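Local coordinates for protein putative TIM-barrel metal-dependent hydrolase (Mycobacterium avium subsp. paratuberculosis S397, PDB 4DZI) that probably acts as a metal-dependent hydrolase of the amidohydrolase superfamily, holding two cadmium ions at a shared bimetal site in a TIM barrel, at residues I66-L71 and S355-G360. Sequence-based numbering, arbitrary orientation.
Sequences IVPGCL and SDWPHG. With CD (cadmium ion), chain P; CD (cadmium ion), chain Q.
Pro68 packs on Pro358 and Trp357 where a type II beta turn, Val67 to Cys70, meets the metal-binding loop of an amidohydrolase TIM barrel. Backbone atoms make the bonds across the contact. Gly69 N donates an almost straight hydrogen bond to His359 O. Leu71 N donates a hydrogen bond to Gly360 O (2.9 Å), from above the carbonyl plane. A water donates to both Ile66 O and Pro358 O.

Apolar groups fill in around these bonds. With CG1 anti to the backbone N (chi1 -168°), Ile66 extends CD1 to 3.6 Å from Gly360 CA. Its CG2 lies by Gly360 N. The two proline rings cross, Pro68 CG lying 3.8 Å from Pro358 CB. Pro68 CB comes obliquely to Trp357 NE1. Pro358, which follows a cis peptide bond, sets CB over the centre of the indole of Trp357. Residues of helix 103-113, among them Val109, also touch the Trp357 side chain.

The turn holds the backbone at His359, a cadmium ligand. His359 points its CB away from the turn, and its NE2 is hydrogen-bonded to Thr123. Glu293 and Asp356 bind both cadmium ions. Asp356 OD1 lies 2.3 Å from one cadmium and 2.7 Å from the other; the second cadmium also takes Asp356 OD2 and, at 2.3 Å, His359 ND1.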
# COMPACT_ATOMS: atom_id res chain seq x y z
N ILE C 66 10.29 23.53 16.45
CA ILE C 66 9.62 22.59 17.34
C ILE C 66 10.55 22.04 18.47
O ILE C 66 11.76 21.85 18.28
CB ILE C 66 8.99 21.42 16.52
CG1 ILE C 66 8.04 20.61 17.39
CG2 ILE C 66 10.08 20.54 15.92
CD1 ILE C 66 7.18 19.64 16.57
N VAL C 67 9.99 21.79 19.64
CA VAL C 67 10.74 21.18 20.76
C VAL C 67 10.91 19.68 20.48
O VAL C 67 9.95 19.01 20.12
CB VAL C 67 9.95 21.35 22.08
CG1 VAL C 67 10.56 20.49 23.19
CG2 VAL C 67 9.89 22.84 22.47
N PRO C 68 12.13 19.16 20.62
CA PRO C 68 12.35 17.74 20.32
C PRO C 68 11.45 16.88 21.18
O PRO C 68 11.30 17.11 22.38
CB PRO C 68 13.83 17.52 20.72
CG PRO C 68 14.46 18.85 20.50
CD PRO C 68 13.40 19.86 20.95
N GLY C 69 10.84 15.86 20.57
CA GLY C 69 10.00 14.93 21.32
C GLY C 69 8.62 15.40 21.72
O GLY C 69 7.88 14.64 22.30
N CYS C 70 8.24 16.63 21.40
CA CYS C 70 6.95 17.10 21.93
C CYS C 70 5.78 16.37 21.27
O CYS C 70 4.68 16.33 21.83
CB CYS C 70 6.80 18.61 21.85
SG CYS C 70 6.70 19.32 20.21
N LEU C 71 6.00 15.78 20.10
CA LEU C 71 4.97 15.03 19.43
C LEU C 71 5.11 13.52 19.67
O LEU C 71 4.34 12.74 19.14
CB LEU C 71 4.96 15.35 17.93
CG LEU C 71 4.88 16.84 17.58
CD1 LEU C 71 4.88 17.09 16.07
CD2 LEU C 71 3.63 17.42 18.21
N SER C 355 17.20 7.83 17.00
CA SER C 355 16.32 8.64 17.84
C SER C 355 15.50 9.68 17.07
O SER C 355 14.45 10.13 17.56
CB SER C 355 17.16 9.43 18.86
OG SER C 355 17.97 10.36 18.15
N ASP C 356 15.98 10.08 15.88
CA ASP C 356 15.37 11.14 15.08
C ASP C 356 15.49 12.48 15.75
O ASP C 356 14.72 13.39 15.48
CB ASP C 356 13.89 10.85 14.79
CG ASP C 356 13.33 11.68 13.63
OD1 ASP C 356 14.04 12.03 12.68
OD2 ASP C 356 12.11 11.93 13.67
N TRP C 357 16.45 12.61 16.66
CA TRP C 357 16.66 13.91 17.29
C TRP C 357 17.21 14.94 16.33
O TRP C 357 18.08 14.64 15.52
CB TRP C 357 17.62 13.68 18.47
CG TRP C 357 17.60 14.81 19.46
CD1 TRP C 357 16.77 14.96 20.57
CD2 TRP C 357 18.45 16.01 19.47
NE1 TRP C 357 17.04 16.14 21.24
CE2 TRP C 357 18.01 16.82 20.62
CE3 TRP C 357 19.47 16.50 18.65
CZ2 TRP C 357 18.61 18.04 20.93
CZ3 TRP C 357 20.06 17.72 18.99
CH2 TRP C 357 19.62 18.48 20.09
N PRO C 358 16.73 16.21 16.37
CA PRO C 358 15.86 16.86 17.33
C PRO C 358 14.42 17.00 16.84
O PRO C 358 13.72 17.88 17.30
CB PRO C 358 16.45 18.26 17.36
CG PRO C 358 16.80 18.53 15.96
CD PRO C 358 17.35 17.20 15.47
N HIS C 359 13.97 16.16 15.91
CA HIS C 359 12.60 16.37 15.41
C HIS C 359 11.51 16.21 16.44
O HIS C 359 11.66 15.51 17.42
CB HIS C 359 12.34 15.38 14.25
CG HIS C 359 13.01 15.77 12.95
ND1 HIS C 359 12.87 15.02 11.79
CD2 HIS C 359 13.78 16.86 12.61
CE1 HIS C 359 13.53 15.63 10.80
NE2 HIS C 359 14.07 16.77 11.29
N GLY C 360 10.37 16.88 16.23
CA GLY C 360 9.33 16.80 17.25
C GLY C 360 8.78 15.40 17.46
O GLY C 360 8.40 15.01 18.59
CD CD P . 11.76 13.00 11.61
CD CD Q . 14.90 10.97 10.81
O HOH W 1 13.62 20.51 16.69
O HOH W 2 11.40 13.61 9.23